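Local structure of putative sulfatase yidJ (Bacteroides fragilis, 2QZU) at residues F358-P363 / Q380-S385; M82-M87 / R114-V119. The protein probably hydrolyses sulfate esters as a metal-dependent arylsulfatase. One frame throughout, in Å; residues are numbered along the deposited sequence.

Contact 1: residues F358-P363 / Q380-S385; sequences FADLYP and QTFDLS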
# COMPACT_ATOMS: atom_id res chain seq x y z
N PHE A 358 26.21 2.59 15.40
CA PHE A 358 26.10 3.27 14.12
C PHE A 358 26.77 4.65 14.20
O PHE A 358 27.52 5.03 13.30
CB PHE A 358 24.61 3.42 13.78
CG PHE A 358 24.33 3.99 12.41
CD1 PHE A 358 24.71 3.30 11.25
CD2 PHE A 358 23.59 5.17 12.27
CE1 PHE A 358 24.37 3.78 9.99
CE2 PHE A 358 23.24 5.65 11.01
CZ PHE A 358 23.63 4.96 9.87
N ALA A 359 26.53 5.36 15.29
CA ALA A 359 27.07 6.71 15.48
C ALA A 359 28.56 6.80 15.80
O ALA A 359 29.14 7.89 15.78
CB ALA A 359 26.27 7.44 16.55
N ASP A 360 29.19 5.67 16.11
CA ASP A 360 30.62 5.68 16.42
C ASP A 360 31.48 5.68 15.16
O ASP A 360 32.69 5.87 15.23
CB ASP A 360 31.00 4.46 17.26
CG ASP A 360 30.28 4.42 18.59
OD1 ASP A 360 30.01 5.51 19.16
OD2 ASP A 360 29.99 3.31 19.08
N LEU A 361 30.85 5.47 14.00
CA LEU A 361 31.60 5.41 12.76
C LEU A 361 32.34 6.69 12.35
O LEU A 361 33.37 6.61 11.68
CB LEU A 361 30.69 4.93 11.62
CG LEU A 361 30.29 3.45 11.77
CD1 LEU A 361 29.26 3.08 10.71
CD2 LEU A 361 31.52 2.56 11.65
N TYR A 362 31.85 7.85 12.77
CA TYR A 362 32.50 9.12 12.45
C TYR A 362 33.94 9.12 13.01
O TYR A 362 34.90 9.11 12.24
CB TYR A 362 31.67 10.29 13.02
CG TYR A 362 32.11 11.71 12.69
CD1 TYR A 362 33.45 12.09 12.75
CD2 TYR A 362 31.16 12.69 12.43
CE1 TYR A 362 33.83 13.43 12.56
CE2 TYR A 362 31.52 14.02 12.25
CZ TYR A 362 32.85 14.39 12.32
OH TYR A 362 33.20 15.71 12.14
N PRO A 363 34.10 9.11 14.35
CA PRO A 363 35.48 9.11 14.85
C PRO A 363 36.26 7.83 14.53
O PRO A 363 37.46 7.88 14.24
CB PRO A 363 35.31 9.32 16.35
CG PRO A 363 34.02 8.62 16.63
CD PRO A 363 33.14 9.06 15.47
N GLN A 380 31.08 13.48 20.06
CA GLN A 380 30.84 12.81 21.34
C GLN A 380 30.89 11.29 21.33
O GLN A 380 31.07 10.67 22.38
CB GLN A 380 29.47 13.22 21.88
CG GLN A 380 29.24 14.71 22.04
CD GLN A 380 27.83 15.02 22.49
OE1 GLN A 380 26.86 14.79 21.75
NE2 GLN A 380 27.69 15.54 23.71
N THR A 381 30.71 10.68 20.16
CA THR A 381 30.69 9.22 20.07
C THR A 381 32.06 8.54 20.26
O THR A 381 33.10 9.20 20.26
CB THR A 381 30.05 8.78 18.74
OG1 THR A 381 30.79 9.30 17.64
CG2 THR A 381 28.61 9.30 18.66
N PHE A 382 32.04 7.22 20.44
CA PHE A 382 33.26 6.45 20.68
C PHE A 382 34.19 6.24 19.49
O PHE A 382 33.74 5.86 18.40
CB PHE A 382 32.91 5.07 21.25
CG PHE A 382 32.16 5.10 22.55
CD1 PHE A 382 30.77 5.10 22.57
CD2 PHE A 382 32.85 5.09 23.76
CE1 PHE A 382 30.07 5.10 23.77
CE2 PHE A 382 32.16 5.09 24.97
CZ PHE A 382 30.77 5.09 24.98
N ASP A 383 35.48 6.48 19.70
CA ASP A 383 36.49 6.26 18.67
C ASP A 383 36.98 4.85 18.96
O ASP A 383 37.79 4.63 19.86
CB ASP A 383 37.66 7.24 18.81
CG ASP A 383 38.75 7.00 17.79
OD1 ASP A 383 38.81 5.89 17.22
OD2 ASP A 383 39.57 7.93 17.56
N LEU A 384 36.48 3.88 18.20
CA LEU A 384 36.84 2.49 18.42
C LEU A 384 37.79 1.97 17.35
O LEU A 384 37.85 0.77 17.09
CB LEU A 384 35.56 1.63 18.43
CG LEU A 384 34.50 2.02 19.48
CD1 LEU A 384 33.20 1.29 19.20
CD2 LEU A 384 35.02 1.69 20.86
N SER A 385 38.55 2.87 16.74
CA SER A 385 39.48 2.49 15.68
C SER A 385 40.46 1.39 16.06
O SER A 385 40.69 0.46 15.28
CB SER A 385 40.24 3.73 15.19
OG SER A 385 40.90 4.38 16.27
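T381 and F382 bind A359 and D360 in the 3-10 turn that leads into helix 361-368, bringing the loop after this helix of the sulfatase fold back across its N-terminal end before an Asx turn leads into helix 385-390. T381 OG1, set between its backbone N and carbonyl carbon (chi1 60°), donates to A359 O at 2.9 Å, tilted 35° from the carbonyl plane. T381 CG2, anti to the carbonyl carbon, meets A359 CB 3.7 Å away, and P363 CD comes to 3.2 Å from OG1 of T381. Next along the loop, F382 N donates to D360 OD1 (2.9 Å) from above the carboxylate plane, in a bond bent to 142°. D360 and F382 run side by side; their planes are nearly perpendicular, and OD1 lies at the ring edge, in its plane. D360 OD2 accepts from Q399 NE2 and the A357 backbone N, so both oxygens are held and the carboxylate is fixed in rotation. P363 CG abuts F382 O at 3.3 Å. Farther out, T364 OG1 bonds to L384 N and S367 OG to D383 OD2. The other oxygen, D383 OD1, makes the Asx turn: it takes S385 N nearly along its C-O axis and S385 OG on the syn side at 2.7 Å.

Contact 2: residues M82-M87 / R114-V119; sequences MLMTGM and RCWSDV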
# COMPACT_ATOMS: atom_id res chain seq x y z
N MSE A 82 23.14 11.38 13.82
CA MSE A 82 24.21 11.00 14.74
C MSE A 82 25.42 10.54 13.93
O MSE A 82 26.56 10.86 14.26
CB MSE A 82 23.73 9.88 15.66
CG MSE A 82 22.96 10.39 16.86
SE MSE A 82 21.74 9.07 17.60
CE MSE A 82 20.14 10.14 17.54
N LEU A 83 25.16 9.78 12.87
CA LEU A 83 26.24 9.29 12.02
C LEU A 83 27.03 10.43 11.40
O LEU A 83 28.25 10.46 11.46
CB LEU A 83 25.68 8.41 10.90
CG LEU A 83 26.70 8.04 9.82
CD1 LEU A 83 27.80 7.18 10.41
CD2 LEU A 83 25.99 7.30 8.69
N MSE A 84 26.32 11.39 10.81
CA MSE A 84 26.99 12.50 10.14
C MSE A 84 27.72 13.48 11.07
O MSE A 84 28.79 13.98 10.72
CB MSE A 84 26.00 13.26 9.27
CG MSE A 84 25.32 12.42 8.19
SE MSE A 84 26.54 11.33 7.12
CE MSE A 84 25.27 9.96 6.59
N THR A 85 27.15 13.75 12.24
CA THR A 85 27.74 14.70 13.18
C THR A 85 28.62 14.10 14.28
O THR A 85 29.45 14.80 14.86
CB THR A 85 26.66 15.52 13.91
OG1 THR A 85 25.88 14.66 14.74
CG2 THR A 85 25.74 16.21 12.91
N GLY A 86 28.42 12.82 14.57
CA GLY A 86 29.19 12.19 15.62
C GLY A 86 28.74 12.68 16.99
O GLY A 86 29.45 12.54 17.99
N MSE A 87 27.54 13.26 17.04
CA MSE A 87 26.98 13.77 18.28
C MSE A 87 25.70 13.03 18.63
O MSE A 87 25.01 12.52 17.75
CB MSE A 87 26.66 15.27 18.15
CG MSE A 87 27.87 16.14 17.81
SE MSE A 87 27.41 18.02 17.70
CE MSE A 87 27.39 18.24 15.78
N ARG A 114 29.90 20.30 11.52
CA ARG A 114 31.13 19.79 10.92
C ARG A 114 31.00 18.27 10.85
O ARG A 114 31.24 17.57 11.83
CB ARG A 114 32.32 20.18 11.79
CG ARG A 114 33.67 19.67 11.29
CD ARG A 114 34.12 20.42 10.06
NE ARG A 114 35.47 20.03 9.65
CZ ARG A 114 36.05 20.45 8.53
NH1 ARG A 114 35.39 21.27 7.73
NH2 ARG A 114 37.27 20.05 8.22
N CYS A 115 30.60 17.77 9.68
CA CYS A 115 30.42 16.33 9.50
C CYS A 115 31.67 15.65 8.97
O CYS A 115 32.56 16.30 8.42
CB CYS A 115 29.24 16.09 8.55
SG CYS A 115 27.70 16.80 9.19
N TRP A 116 31.75 14.32 9.11
CA TRP A 116 32.94 13.61 8.64
C TRP A 116 33.16 13.78 7.15
O TRP A 116 34.30 13.72 6.68
CB TRP A 116 32.89 12.12 8.99
CG TRP A 116 31.70 11.36 8.47
CD1 TRP A 116 30.51 11.16 9.12
CD2 TRP A 116 31.59 10.70 7.20
NE1 TRP A 116 29.67 10.40 8.34
CE2 TRP A 116 30.30 10.10 7.16
CE3 TRP A 116 32.44 10.54 6.10
CZ2 TRP A 116 29.86 9.36 6.05
CZ3 TRP A 116 32.00 9.80 5.00
CH2 TRP A 116 30.71 9.22 4.99
N SER A 117 32.08 14.00 6.40
CA SER A 117 32.19 14.18 4.96
C SER A 117 32.88 15.52 4.67
O SER A 117 33.61 15.64 3.68
CB SER A 117 30.81 14.11 4.30
OG SER A 117 29.90 15.02 4.89
N ASP A 118 32.65 16.51 5.52
CA ASP A 118 33.28 17.83 5.36
C ASP A 118 34.78 17.68 5.58
O ASP A 118 35.59 18.31 4.90
CB ASP A 118 32.74 18.84 6.38
CG ASP A 118 31.29 19.23 6.13
OD1 ASP A 118 31.00 19.74 5.03
OD2 ASP A 118 30.46 19.03 7.04
N VAL A 119 35.14 16.84 6.55
CA VAL A 119 36.53 16.59 6.87
C VAL A 119 37.24 15.92 5.69
O VAL A 119 38.30 16.38 5.25
CB VAL A 119 36.65 15.70 8.13
CG1 VAL A 119 38.10 15.28 8.34
CG2 VAL A 119 36.14 16.46 9.35
O HOH W 1 30.12 17.46 14.50
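W116 turns the edge of its indole to L83 O, which lies in the ring plane 3.3 Å from CD1, where the C-terminal end of helix 76-85 meets the N-terminus of helix 116-122 in the sulfatase fold. M84, a selenomethionine, makes a Met-aromatic contact with the same ring. Its SE comes in obliquely, 3.5 Å from W116 NE1 and 56° off the normal of the five-membered ring. The M84 chain is bent at chi2 (-49°), and its SE lies beside the indole. Y362 packs edge-to-face with W116, while L30 and L366 also touch it. The other flat group, the R114 guanidinium, has V119 N over the centre of one face and D118 C toward the rim of that face; its NH2 forms a salt bridge with D122.

Between the helices, M84 O accepts a weak bond from W116 N at 3.4 Å and lies 3.1 Å from C115 CB; C115 SG packs 3.9 Å from M84 CB. C115 is the N-cap residue of helix 116-122, and its backbone N donates to the anti lone pair of D118 OD2 at 2.9 Å, an oxygen that H164 ND1 also contacts by a hydrogen bond. G86, with positive phi, is the first residue past helix 76-85, and T85 OG1 accepts from M87 N in an ST turn while also bonding to G81 O. Beyond these ends one water bridges the backbones, donating to T85 O at 2.8 Å and to R114 O at 2.9 Å.

In the fold
Contact 2 closes before contact 1 opens, so the two come in series along the chain, yet their centres lie only about 10 Å apart on the same side of the chain's centre. Y362, on helix 361-368, joins them: its OH lies 2.7 Å from R114 O, a probable hydrogen bond. Q380 N makes a second probable bond to G86 O. Helix 76-85 also packs against the 358-363 segment, and both contacts have side chains on strand 29-35 of the eight-stranded mixed sheet. Helices 116-122 and 361-368 thus pack beside that sheet around helix 76-85, which begins at S76, the predicted 3-oxoalanine position, unmodified here and probably catalytic, as in other sulfatases.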